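GTN Reductase (Agrobacterium tumefaciens, PDB 5N6G) probably reduces activated carbon-carbon double bonds as an FMN-dependent ene-reductase of the Old Yellow Enzyme family. Local coordinates at residues Ile177-Gly182 with Thr227-Ser232; Leu50-Gly55 with Val95-His100; Tyr183-Phe188 with Arg209-Val214. One frame throughout, in Å; residues are numbered along the deposited sequence.

Contact 1 (Ile177-Gly182 with Thr227-Ser232); sequences IHAANG and TGIRLS. With FMN (flavin mononucleotide), chain B; 8OZ (2-Phenylacrylic acid), chain C.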
loop_
_atom_site.group_PDB
_atom_site.type_symbol
_atom_site.label_atom_id
_atom_site.label_comp_id
_atom_site.label_asym_id
_atom_site.label_seq_id
_atom_site.Cartn_x
_atom_site.Cartn_y
_atom_site.Cartn_z
ATOM N N ILE A 177 0.889 -5.906 -2.353
ATOM C CA ILE A 177 1.545 -5.203 -3.450
ATOM C C ILE A 177 0.950 -3.804 -3.544
ATOM O O ILE A 177 -0.260 -3.641 -3.707
ATOM C CB ILE A 177 1.369 -5.969 -4.768
ATOM C CG1 ILE A 177 2.102 -7.301 -4.736
ATOM C CG2 ILE A 177 1.874 -5.144 -5.917
ATOM C CD1 ILE A 177 1.578 -8.315 -5.764
ATOM N N HIS A 178 1.794 -2.777 -3.453
ATOM C CA HIS A 178 1.327 -1.402 -3.627
ATOM C C HIS A 178 1.085 -1.128 -5.104
ATOM O O HIS A 178 2.022 -0.860 -5.864
ATOM C CB HIS A 178 2.331 -0.411 -3.068
ATOM C CG HIS A 178 1.758 0.943 -2.808
ATOM N ND1 HIS A 178 0.650 1.430 -3.467
ATOM C CD2 HIS A 178 2.134 1.913 -1.938
ATOM C CE1 HIS A 178 0.351 2.630 -2.999
ATOM N NE2 HIS A 178 1.245 2.953 -2.081
ATOM N N ALA A 179 -0.176 -1.156 -5.524
ATOM C CA ALA A 179 -0.521 -0.884 -6.912
ATOM C C ALA A 179 -1.477 0.292 -6.986
ATOM O O ALA A 179 -2.352 0.354 -7.861
ATOM C CB ALA A 179 -1.122 -2.111 -7.585
ATOM N N ALA A 180 -1.282 1.251 -6.088
ATOM C CA ALA A 180 -2.197 2.340 -5.855
ATOM C C ALA A 180 -1.446 3.679 -5.865
ATOM O O ALA A 180 -0.230 3.744 -6.058
ATOM C CB ALA A 180 -2.950 2.135 -4.524
ATOM N N ASN A 181 -2.221 4.741 -5.732
ATOM C CA ASN A 181 -1.770 6.104 -5.440
ATOM C C ASN A 181 -0.666 6.613 -6.363
ATOM O O ASN A 181 0.201 7.377 -5.945
ATOM C CB ASN A 181 -1.346 6.219 -3.985
ATOM C CG ASN A 181 -2.484 5.898 -3.050
ATOM O OD1 ASN A 181 -3.650 6.108 -3.388
ATOM N ND2 ASN A 181 -2.167 5.394 -1.882
ATOM N N GLY A 182 -0.773 6.300 -7.649
ATOM C CA GLY A 182 0.114 6.925 -8.630
ATOM C C GLY A 182 1.544 6.435 -8.651
ATOM O O GLY A 182 2.382 7.106 -9.253
ATOM N N THR A 227 -0.480 -13.372 -0.741
ATOM C CA THR A 227 -0.318 -12.212 -1.621
ATOM C C THR A 227 -1.622 -11.436 -1.726
ATOM O O THR A 227 -2.651 -11.996 -2.113
ATOM C CB THR A 227 0.143 -12.643 -3.015
ATOM O OG1 THR A 227 1.341 -13.427 -2.913
ATOM C CG2 THR A 227 0.391 -11.432 -3.887
ATOM N N GLY A 228 -1.579 -10.142 -1.386
ATOM C CA GLY A 228 -2.685 -9.235 -1.648
ATOM C C GLY A 228 -2.211 -8.034 -2.450
ATOM O O GLY A 228 -1.047 -7.935 -2.828
ATOM N N ILE A 229 -3.151 -7.146 -2.752
ATOM C CA ILE A 229 -2.828 -6.003 -3.604
ATOM C C ILE A 229 -3.713 -4.841 -3.203
ATOM O O ILE A 229 -4.888 -5.028 -2.879
ATOM C CB ILE A 229 -3.009 -6.353 -5.099
ATOM C CG1 ILE A 229 -2.544 -5.220 -6.012
ATOM C CG2 ILE A 229 -4.448 -6.799 -5.383
ATOM C CD1 ILE A 229 -2.278 -5.679 -7.436
ATOM N N ARG A 230 -3.171 -3.631 -3.275
ATOM C CA ARG A 230 -3.942 -2.417 -3.039
ATOM C C ARG A 230 -4.179 -1.686 -4.358
ATOM O O ARG A 230 -3.235 -1.448 -5.114
ATOM C CB ARG A 230 -3.224 -1.492 -2.052
ATOM C CG ARG A 230 -4.135 -0.372 -1.575
ATOM C CD ARG A 230 -3.540 0.466 -0.483
ATOM N NE ARG A 230 -4.575 0.866 0.463
ATOM C CZ ARG A 230 -4.595 2.001 1.155
ATOM N NH1 ARG A 230 -3.680 2.921 0.971
ATOM N NH2 ARG A 230 -5.564 2.205 2.029
ATOM N N LEU A 231 -5.416 -1.261 -4.591
ATOM C CA LEU A 231 -5.834 -0.598 -5.819
ATOM C C LEU A 231 -6.589 0.677 -5.468
ATOM O O LEU A 231 -7.241 0.757 -4.426
ATOM C CB LEU A 231 -6.744 -1.509 -6.676
ATOM C CG LEU A 231 -6.140 -2.851 -7.060
ATOM C CD1 LEU A 231 -7.260 -3.748 -7.640
ATOM C CD2 LEU A 231 -4.994 -2.617 -8.041
ATOM N N SER A 232 -6.530 1.672 -6.351
ATOM C CA SER A 232 -7.149 2.969 -6.096
ATOM C C SER A 232 -7.627 3.527 -7.436
ATOM O O SER A 232 -6.930 4.322 -8.088
ATOM C CB SER A 232 -6.178 3.930 -5.398
ATOM O OG SER A 232 -4.943 4.035 -6.106
HETATM N N1 FMN B . -1.344 4.672 1.428
HETATM C C2 FMN B . -0.554 3.638 0.990
HETATM O O2 FMN B . -0.975 2.788 0.174
HETATM N N3 FMN B . 0.727 3.511 1.481
HETATM C C4 FMN B . 1.343 4.371 2.371
HETATM O O4 FMN B . 2.479 4.141 2.783
HETATM C C4A FMN B . 0.514 5.475 2.803
HETATM N N5 FMN B . 1.010 6.317 3.674
HETATM C C5A FMN B . 0.157 7.271 4.201
HETATM C C6 FMN B . 0.634 8.099 5.210
HETATM C C7 FMN B . -0.208 8.995 5.854
HETATM C C7M FMN B . 0.349 9.849 6.966
HETATM C C8 FMN B . -1.554 9.080 5.481
HETATM C C8M FMN B . -2.508 9.994 6.200
HETATM C C9 FMN B . -2.034 8.270 4.454
HETATM C C9A FMN B . -1.187 7.361 3.821
HETATM N N10 FMN B . -1.670 6.449 2.858
HETATM C C10 FMN B . -0.838 5.513 2.308
HETATM C "C1'" FMN B . -3.117 6.407 2.601
HETATM C "C2'" FMN B . -3.843 5.650 3.705
HETATM O "O2'" FMN B . -3.464 4.269 3.706
HETATM C "C3'" FMN B . -5.365 5.743 3.597
HETATM O "O3'" FMN B . -5.781 5.286 2.312
HETATM C "C4'" FMN B . -5.909 7.155 3.807
HETATM O "O4'" FMN B . -5.403 7.704 5.026
HETATM C "C5'" FMN B . -7.426 7.197 3.782
HETATM O "O5'" FMN B . -7.970 6.413 4.863
HETATM P P FMN B . -8.593 7.036 6.227
HETATM O O1P FMN B . -9.780 7.866 5.786
HETATM O O2P FMN B . -7.496 7.913 6.808
HETATM O O3P FMN B . -8.937 5.851 7.053
HETATM C C4 8OZ C . 1.819 9.931 2.160
HETATM C C5 8OZ C . 3.108 10.410 2.128
HETATM C C6 8OZ C . 4.069 9.734 1.411
HETATM C C7 8OZ C . 3.748 8.568 0.738
HETATM C C8 8OZ C . 0.869 6.621 -0.640
HETATM C C 8OZ C . 2.970 5.730 0.262
HETATM O O 8OZ C . 0.503 5.540 -1.034
HETATM C C1 8OZ C . 2.135 6.753 0.152
HETATM C C2 8OZ C . 2.454 8.066 0.779
HETATM C C3 8OZ C . 1.484 8.770 1.487
HETATM O O1 8OZ C . 0.206 7.723 -0.896
HETATM O O HOH W 1 -4.657 1.463 -8.554
#
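Ser232 OG is gripped by two groups: it accepts the backbone N-H of Asn181 in a nearly straight bond (N to OG 2.8 Å, 170°) and is hydrogen-bonded to the carboxylate of Glu186. With OG set between its own backbone N and carbonyl carbon (chi1 53°), the hydroxyl is turned to the loop 179-182, and the methyl CB of Ala180 lies 3.2 Å from OG. A water joins the two segments here, donating to Ala179 O and accepting from Ser232 N. Before the loop, the segments form a parallel ladder in which Ile177 N donates to Gly228 O and Arg230 N to Ile177 O. The next bond, Ala179 N to Arg230 O, is weak and bent. On one face of the sheet Ile229 CG1 packs on Ile177 CB, and Ala179 CB touches Ile229 CD1 at 3.8 Å; helix 204-222 covers this side. His178 and Arg230 leave from the other face. The His178 ring is held at its edge by Ala180 N-H, which ND1 accepts 11° out of the ring plane, while NE2 donates to atom O of 2-phenylacrylic acid at 2.9 Å. Asn181 ND2 donates to that same carboxylate oxygen at 2.8 Å, and its OD1 is held by Thr271. Arg230, its chain bent at chi3, donates from NH1 to FMN O2 at 2.8 Å and from NH2 to the ribityl O3' at 3.1 Å. Its positive charge would probably draw electron density toward the flavin pyrimidine. Neighbouring strands of a TIM barrel thus deliver flavin and ligand contacts from their C-terminal ends, with the paired histidine and asparagine that grip a substrate's activating group in Old Yellow Enzymes.

Contact 2 (Leu50-Gly55 with Val95-His100); sequences LIVTEG and VAQIWH. With FMN (flavin mononucleotide), chain B; 8OZ (2-Phenylacrylic acid), chain C.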
loop_
_atom_site.group_PDB
_atom_site.type_symbol
_atom_site.label_atom_id
_atom_site.label_comp_id
_atom_site.label_asym_id
_atom_site.label_seq_id
_atom_site.Cartn_x
_atom_site.Cartn_y
_atom_site.Cartn_z
ATOM N N LEU A 50 -5.523 -7.060 11.074
ATOM C CA LEU A 50 -4.379 -7.113 10.175
ATOM C C LEU A 50 -3.732 -5.736 10.158
ATOM O O LEU A 50 -4.426 -4.721 10.044
ATOM C CB LEU A 50 -4.818 -7.525 8.761
ATOM C CG LEU A 50 -3.741 -7.631 7.705
ATOM C CD1 LEU A 50 -2.771 -8.746 8.042
ATOM C CD2 LEU A 50 -4.381 -7.881 6.376
ATOM N N ILE A 51 -2.394 -5.703 10.268
ATOM C CA ILE A 51 -1.623 -4.503 10.008
ATOM C C ILE A 51 -1.055 -4.598 8.607
ATOM O O ILE A 51 -0.433 -5.611 8.268
ATOM C CB ILE A 51 -0.482 -4.349 11.026
ATOM C CG1 ILE A 51 -1.024 -4.069 12.425
ATOM C CG2 ILE A 51 0.470 -3.236 10.580
ATOM C CD1 ILE A 51 0.031 -4.110 13.525
ATOM N N VAL A 52 -1.254 -3.549 7.797
ATOM C CA VAL A 52 -0.476 -3.351 6.579
ATOM C C VAL A 52 0.588 -2.325 6.914
ATOM O O VAL A 52 0.267 -1.233 7.408
ATOM C CB VAL A 52 -1.345 -2.881 5.400
ATOM C CG1 VAL A 52 -0.517 -2.805 4.140
ATOM C CG2 VAL A 52 -2.543 -3.813 5.217
ATOM N N THR A 53 1.850 -2.672 6.670
ATOM C CA THR A 53 2.902 -1.735 7.006
ATOM C C THR A 53 2.818 -0.502 6.111
ATOM O O THR A 53 2.253 -0.520 5.014
ATOM C CB THR A 53 4.310 -2.316 6.826
ATOM O OG1 THR A 53 4.589 -2.582 5.437
ATOM C CG2 THR A 53 4.532 -3.582 7.624
ATOM N N GLU A 54 3.488 0.553 6.564
ATOM C CA GLU A 54 3.904 1.629 5.675
ATOM C C GLU A 54 4.521 1.050 4.412
ATOM O O GLU A 54 5.136 -0.015 4.436
ATOM C CB GLU A 54 4.930 2.523 6.383
ATOM C CG GLU A 54 6.268 1.853 6.724
ATOM C CD GLU A 54 6.928 2.463 7.962
ATOM O OE1 GLU A 54 7.608 3.514 7.849
ATOM O OE2 GLU A 54 6.762 1.883 9.060
ATOM N N GLY A 55 4.412 1.775 3.308
ATOM C CA GLY A 55 5.070 1.323 2.104
ATOM C C GLY A 55 6.534 1.066 2.363
ATOM O O GLY A 55 7.217 1.876 3.013
ATOM N N VAL A 95 1.278 -7.740 7.245
ATOM C CA VAL A 95 1.764 -7.908 5.884
ATOM C C VAL A 95 2.567 -6.670 5.500
ATOM O O VAL A 95 2.264 -5.546 5.914
ATOM C CB VAL A 95 0.628 -8.153 4.879
ATOM C CG1 VAL A 95 -0.069 -9.482 5.181
ATOM C CG2 VAL A 95 -0.370 -7.011 4.889
ATOM N N ALA A 96 3.594 -6.886 4.694
ATOM C CA ALA A 96 4.451 -5.805 4.224
ATOM C C ALA A 96 3.889 -5.217 2.942
ATOM O O ALA A 96 3.610 -5.964 1.992
ATOM C CB ALA A 96 5.863 -6.327 3.963
ATOM N N GLN A 97 3.733 -3.894 2.900
ATOM C CA GLN A 97 3.283 -3.234 1.673
ATOM C C GLN A 97 4.508 -2.993 0.800
ATOM O O GLN A 97 5.199 -1.989 0.957
ATOM C CB GLN A 97 2.544 -1.925 1.949
ATOM C CG GLN A 97 1.940 -1.425 0.638
ATOM C CD GLN A 97 1.336 -0.044 0.666
ATOM O OE1 GLN A 97 1.966 0.941 1.063
ATOM N NE2 GLN A 97 0.122 0.051 0.168
ATOM N N ILE A 98 4.761 -3.889 -0.143
ATOM C CA ILE A 98 5.997 -3.819 -0.917
ATOM C C ILE A 98 5.806 -2.832 -2.065
ATOM O O ILE A 98 4.799 -2.860 -2.787
ATOM C CB ILE A 98 6.448 -5.217 -1.382
ATOM C CG1 ILE A 98 5.424 -5.913 -2.285
ATOM C CG2 ILE A 98 6.805 -6.075 -0.130
ATOM C CD1 ILE A 98 5.953 -7.282 -2.823
ATOM N N TRP A 99 6.769 -1.936 -2.223
ATOM C CA TRP A 99 6.554 -0.662 -2.886
ATOM C C TRP A 99 7.631 -0.385 -3.930
ATOM O O TRP A 99 8.800 -0.690 -3.724
ATOM C CB TRP A 99 6.595 0.411 -1.835
ATOM C CG TRP A 99 6.098 1.775 -2.163
ATOM C CD1 TRP A 99 5.308 2.168 -3.207
ATOM C CD2 TRP A 99 6.315 2.934 -1.358
ATOM N NE1 TRP A 99 5.026 3.514 -3.095
ATOM C CE2 TRP A 99 5.636 4.010 -1.971
ATOM C CE3 TRP A 99 7.023 3.162 -0.174
ATOM C CZ2 TRP A 99 5.636 5.282 -1.425
ATOM C CZ3 TRP A 99 7.034 4.413 0.363
ATOM C CH2 TRP A 99 6.356 5.472 -0.264
ATOM N N HIS A 100 7.223 0.202 -5.043
ATOM C CA HIS A 100 8.131 0.856 -5.971
ATOM C C HIS A 100 7.452 2.144 -6.396
ATOM O O HIS A 100 6.339 2.124 -6.935
ATOM C CB HIS A 100 8.464 -0.022 -7.197
ATOM C CG HIS A 100 9.625 0.470 -7.988
ATOM N ND1 HIS A 100 9.701 1.743 -8.507
ATOM C CD2 HIS A 100 10.770 -0.156 -8.351
ATOM C CE1 HIS A 100 10.857 1.887 -9.134
ATOM N NE2 HIS A 100 11.517 0.744 -9.065
HETATM N N1 FMN B . -1.344 4.672 1.428
HETATM C C2 FMN B . -0.554 3.638 0.990
HETATM O O2 FMN B . -0.975 2.788 0.174
HETATM N N3 FMN B . 0.727 3.511 1.481
HETATM C C4 FMN B . 1.343 4.371 2.371
HETATM O O4 FMN B . 2.479 4.141 2.783
HETATM C C4A FMN B . 0.514 5.475 2.803
HETATM N N5 FMN B . 1.010 6.317 3.674
HETATM C C5A FMN B . 0.157 7.271 4.201
HETATM C C6 FMN B . 0.634 8.099 5.210
HETATM C C7 FMN B . -0.208 8.995 5.854
HETATM C C7M FMN B . 0.349 9.849 6.966
HETATM C C8 FMN B . -1.554 9.080 5.481
HETATM C C8M FMN B . -2.508 9.994 6.200
HETATM C C9 FMN B . -2.034 8.270 4.454
HETATM C C9A FMN B . -1.187 7.361 3.821
HETATM N N10 FMN B . -1.670 6.449 2.858
HETATM C C10 FMN B . -0.838 5.513 2.308
HETATM C "C1'" FMN B . -3.117 6.407 2.601
HETATM C "C2'" FMN B . -3.843 5.650 3.705
HETATM O "O2'" FMN B . -3.464 4.269 3.706
HETATM C "C3'" FMN B . -5.365 5.743 3.597
HETATM O "O3'" FMN B . -5.781 5.286 2.312
HETATM C "C4'" FMN B . -5.909 7.155 3.807
HETATM O "O4'" FMN B . -5.403 7.704 5.026
HETATM C "C5'" FMN B . -7.426 7.197 3.782
HETATM O "O5'" FMN B . -7.970 6.413 4.863
HETATM P P FMN B . -8.593 7.036 6.227
HETATM O O1P FMN B . -9.780 7.866 5.786
HETATM O O2P FMN B . -7.496 7.913 6.808
HETATM O O3P FMN B . -8.937 5.851 7.053
HETATM C C4 8OZ C . 1.819 9.931 2.160
HETATM C C5 8OZ C . 3.108 10.410 2.128
HETATM C C6 8OZ C . 4.069 9.734 1.411
HETATM C C7 8OZ C . 3.748 8.568 0.738
HETATM C C8 8OZ C . 0.869 6.621 -0.640
HETATM C C 8OZ C . 2.970 5.730 0.262
HETATM O O 8OZ C . 0.503 5.540 -1.034
HETATM C C1 8OZ C . 2.135 6.753 0.152
HETATM C C2 8OZ C . 2.454 8.066 0.779
HETATM C C3 8OZ C . 1.484 8.770 1.487
HETATM O O1 8OZ C . 0.206 7.723 -0.896
#
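Thr53 OG1 works in two directions just before the chain turns a corner at Glu54. It accepts the N-H of Gln97 (N to OG1 3.0 Å, 167°) and donates to Glu54 O, so a side chain stands in for a backbone acceptor. Earlier in the parallel ladder the bonds are regular, Val95 N to Ile51 O and Thr53 N to Val95 O. Val52 CG2 meets Val95 CG2 on one face, and Leu50 CD1 crosses Val95 CG1 at about a right angle.

Beyond Thr53, Gly55 and Gln97 turn polar groups to the flavin. Gln97, with CG anti to its backbone N (chi1 -172°) and an extended chain, presents its amide to the pyrimidine edge: OE1 accepts from FMN N3 at 2.9 Å and NE2 donates to FMN O2 at 2.9 Å. NE2 also makes a weak hydrogen bond to Glu176. Gly55 N donates to FMN O4 at 3.1 Å. Having no side chain, Gly55 lets the Trp99 indole lie close to its backbone (CE3 to Gly55 C 3.3 Å), while Trp99 CZ2 lies 3.2 Å from atom C of 2-phenylacrylic acid. O4 and O2 each receive an N-H and N3 gives its own, which helps to hold the pyrimidine edge in place and would be expected to stabilise negative charge on the pyrimidine when the flavin is reduced.

Contact 3 (Tyr183-Phe188 with Arg209-Val214); sequences YLIEQF and RFLLEV. With 8OZ (2-Phenylacrylic acid), chain C.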
loop_
_atom_site.group_PDB
_atom_site.type_symbol
_atom_site.label_atom_id
_atom_site.label_comp_id
_atom_site.label_asym_id
_atom_site.label_seq_id
_atom_site.Cartn_x
_atom_site.Cartn_y
_atom_site.Cartn_z
ATOM N N TYR A 183 1.858 5.319 -8.006
ATOM C CA TYR A 183 3.223 4.808 -7.996
ATOM C C TYR A 183 3.447 3.906 -9.212
ATOM O O TYR A 183 2.709 3.982 -10.194
ATOM C CB TYR A 183 3.527 4.181 -6.640
ATOM C CG TYR A 183 3.528 5.276 -5.578
ATOM C CD1 TYR A 183 4.491 6.264 -5.582
ATOM C CD2 TYR A 183 2.534 5.347 -4.606
ATOM C CE1 TYR A 183 4.508 7.272 -4.618
ATOM C CE2 TYR A 183 2.534 6.371 -3.653
ATOM C CZ TYR A 183 3.529 7.310 -3.661
ATOM O OH TYR A 183 3.549 8.317 -2.729
ATOM N N LEU A 184 4.529 3.129 -9.218
ATOM C CA LEU A 184 5.004 2.542 -10.482
ATOM C C LEU A 184 3.923 1.727 -11.186
ATOM O O LEU A 184 3.745 1.857 -12.401
ATOM C CB LEU A 184 6.233 1.672 -10.249
ATOM C CG LEU A 184 6.826 1.055 -11.529
ATOM C CD1 LEU A 184 7.400 2.123 -12.434
ATOM C CD2 LEU A 184 7.886 -0.016 -11.188
ATOM N N ILE A 185 3.269 0.811 -10.473
ATOM C CA ILE A 185 2.322 -0.074 -11.142
ATOM C C ILE A 185 1.181 0.742 -11.720
ATOM O O ILE A 185 0.741 0.501 -12.852
ATOM C CB ILE A 185 1.831 -1.171 -10.186
ATOM C CG1 ILE A 185 3.007 -2.076 -9.792
ATOM C CG2 ILE A 185 0.761 -2.033 -10.858
ATOM C CD1 ILE A 185 2.695 -3.099 -8.712
ATOM N N GLU A 186 0.697 1.731 -10.966
ATOM C CA GLU A 186 -0.365 2.606 -11.455
ATOM C C GLU A 186 0.084 3.441 -12.636
ATOM O O GLU A 186 -0.726 3.785 -13.507
ATOM C CB GLU A 186 -0.851 3.562 -10.369
ATOM C CG GLU A 186 -2.097 3.135 -9.730
ATOM C CD GLU A 186 -2.975 4.284 -9.229
ATOM O OE1 GLU A 186 -2.698 5.505 -9.429
ATOM O OE2 GLU A 186 -3.976 3.908 -8.611
ATOM N N GLN A 187 1.354 3.834 -12.655
ATOM C CA GLN A 187 1.884 4.592 -13.784
ATOM C C GLN A 187 1.774 3.799 -15.088
ATOM O O GLN A 187 1.465 4.357 -16.145
ATOM C CB GLN A 187 3.336 4.995 -13.506
ATOM C CG GLN A 187 3.480 6.063 -12.433
ATOM C CD GLN A 187 4.852 6.086 -11.761
ATOM O OE1 GLN A 187 5.878 5.860 -12.398
ATOM N NE2 GLN A 187 4.865 6.409 -10.477
ATOM N N PHE A 188 2.003 2.485 -15.023
ATOM C CA PHE A 188 1.757 1.624 -16.180
ATOM C C PHE A 188 0.266 1.494 -16.476
ATOM O O PHE A 188 -0.140 1.461 -17.649
ATOM C CB PHE A 188 2.325 0.231 -15.930
ATOM C CG PHE A 188 3.792 0.055 -16.249
ATOM C CD1 PHE A 188 4.762 0.271 -15.287
ATOM C CD2 PHE A 188 4.202 -0.351 -17.512
ATOM C CE1 PHE A 188 6.094 0.103 -15.588
ATOM C CE2 PHE A 188 5.540 -0.554 -17.813
ATOM C CZ PHE A 188 6.487 -0.325 -16.855
ATOM N N ARG A 209 -0.582 -5.408 -17.998
ATOM C CA ARG A 209 0.378 -6.504 -18.105
ATOM C C ARG A 209 1.400 -6.466 -16.983
ATOM O O ARG A 209 1.700 -7.499 -16.379
ATOM C CB ARG A 209 1.089 -6.435 -19.453
ATOM C CG ARG A 209 2.053 -7.584 -19.705
ATOM C CD ARG A 209 2.710 -7.468 -21.089
ATOM N NE ARG A 209 1.716 -7.287 -22.148
ATOM C CZ ARG A 209 0.906 -8.240 -22.587
ATOM N NH1 ARG A 209 0.955 -9.455 -22.063
ATOM N NH2 ARG A 209 0.018 -7.967 -23.529
ATOM N N PHE A 210 1.966 -5.286 -16.708
ATOM C CA PHE A 210 2.977 -5.194 -15.649
ATOM C C PHE A 210 2.392 -5.566 -14.289
ATOM O O PHE A 210 3.004 -6.340 -13.534
ATOM C CB PHE A 210 3.589 -3.790 -15.617
ATOM C CG PHE A 210 4.674 -3.631 -14.583
ATOM C CD1 PHE A 210 5.874 -4.337 -14.699
ATOM C CD2 PHE A 210 4.497 -2.793 -13.501
ATOM C CE1 PHE A 210 6.877 -4.188 -13.748
ATOM C CE2 PHE A 210 5.491 -2.634 -12.552
ATOM C CZ PHE A 210 6.664 -3.324 -12.664
ATOM N N LEU A 211 1.230 -5.012 -13.943
ATOM C CA LEU A 211 0.586 -5.365 -12.676
ATOM C C LEU A 211 0.486 -6.874 -12.542
ATOM O O LEU A 211 0.812 -7.450 -11.494
ATOM C CB LEU A 211 -0.794 -4.715 -12.592
ATOM C CG LEU A 211 -1.595 -4.933 -11.295
ATOM C CD1 LEU A 211 -2.616 -3.831 -11.114
ATOM C CD2 LEU A 211 -2.320 -6.267 -11.255
ATOM N N LEU A 212 0.010 -7.543 -13.590
ATOM C CA LEU A 212 -0.237 -8.970 -13.471
ATOM C C LEU A 212 1.067 -9.757 -13.460
ATOM O O LEU A 212 1.154 -10.794 -12.799
ATOM C CB LEU A 212 -1.173 -9.432 -14.584
ATOM C CG LEU A 212 -2.574 -8.844 -14.491
ATOM C CD1 LEU A 212 -3.346 -9.173 -15.764
ATOM C CD2 LEU A 212 -3.344 -9.382 -13.297
ATOM N N GLU A 213 2.117 -9.243 -14.102
ATOM C CA GLU A 213 3.421 -9.892 -14.003
ATOM C C GLU A 213 3.997 -9.762 -12.602
ATOM O O GLU A 213 4.623 -10.710 -12.105
ATOM C CB GLU A 213 4.392 -9.314 -15.043
ATOM C CG GLU A 213 4.098 -9.801 -16.448
ATOM C CD GLU A 213 4.953 -9.160 -17.526
ATOM O OE1 GLU A 213 5.595 -8.125 -17.274
ATOM O OE2 GLU A 213 4.971 -9.705 -18.654
ATOM N N VAL A 214 3.795 -8.602 -11.958
ATOM C CA VAL A 214 4.224 -8.430 -10.571
ATOM C C VAL A 214 3.478 -9.407 -9.676
ATOM O O VAL A 214 4.082 -10.107 -8.862
ATOM C CB VAL A 214 4.028 -6.972 -10.104
ATOM C CG1 VAL A 214 4.287 -6.852 -8.605
ATOM C CG2 VAL A 214 4.926 -6.022 -10.897
HETATM C C4 8OZ C . 1.819 9.931 2.160
HETATM C C5 8OZ C . 3.108 10.410 2.128
HETATM C C6 8OZ C . 4.069 9.734 1.411
HETATM C C7 8OZ C . 3.748 8.568 0.738
HETATM C C8 8OZ C . 0.869 6.621 -0.640
HETATM C C 8OZ C . 2.970 5.730 0.262
HETATM O O 8OZ C . 0.503 5.540 -1.034
HETATM C C1 8OZ C . 2.135 6.753 0.152
HETATM C C2 8OZ C . 2.454 8.066 0.779
HETATM C C3 8OZ C . 1.484 8.770 1.487
HETATM O O1 8OZ C . 0.206 7.723 -0.896
HETATM O O HOH W 2 0.261 -2.220 -14.726
#
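Different first torsions bring Phe188 and Phe210 together: CG of Phe210 is anti to its backbone N (chi1 -178°), whereas CG of Phe188 lies beside its backbone N, anti to the carbonyl carbon (chi1 -85°). The two rings form an offset stack, centroids 4.5 Å apart and planes tilted by 26°. Phe188 CE1 lies over one face of the Phe210 ring, toward its rim, and Phe210 CB adds a CH-pi contact over the face of Phe188, 4.1 Å from that ring's centroid. The opposite face of Phe210 is covered from its own helix by Val214 CG2. Leu184 CD2 and Ile185 CG1 both reach Phe210 CE2, each at 3.8 Å, their side chains crossing the phenylalanine at about a right angle.

Ile185 also reaches the second helix with its CG2 methyl, which packs on Leu211 CB at 3.6 Å, and with the CD1 tip of its CG1 branch, which meets Val214 CG1 tip to tip at 4.1 Å. Beneath this layer Ile177 of strand 174-178 touches both Ile185 and Val214, so the short helix 184-189 and helix 204-222 sit together on the barrel wall. One water accepts from Leu211 N at 3.1 Å and gives a long, weak bond to Ile185 O. Tyr183, at the N-cap position of helix 184-189, turns its ring edge to the ligand, CE2 3.4 Å from atom O of 2-phenylacrylic acid, and its hydroxyl is hydrogen-bonded to Tyr65. With no direct hydrogen bond between the segments, apolar contact carries the pairing of these two helices, while polar bonds from Glu186 and Gln187 to Gly182 also help hold helix 184-189.

Overall arrangement
From the N terminus, contact 2 closes first, completing the beta-alpha-beta unit of strand 50-57, helix 74-89 and strand 94-99. Only afterwards does the chain reach 177-182, where contact 1 opens, and 183-188 follows at once to open contact 3. Helix 204-222 then closes contact 3, and strand 227-231 closes contact 1 around it, so contact 3 is nested inside contact 1 and none cross. Strands 94-99 and 174-178 are barrel neighbours, which makes contacts 1 and 2 parts of one sheet sharing the flavin and the ligand. A probable backbone hydrogen bond from Leu184 N to His100 O ties contact 2 to the start of helix 184-189 in contact 3.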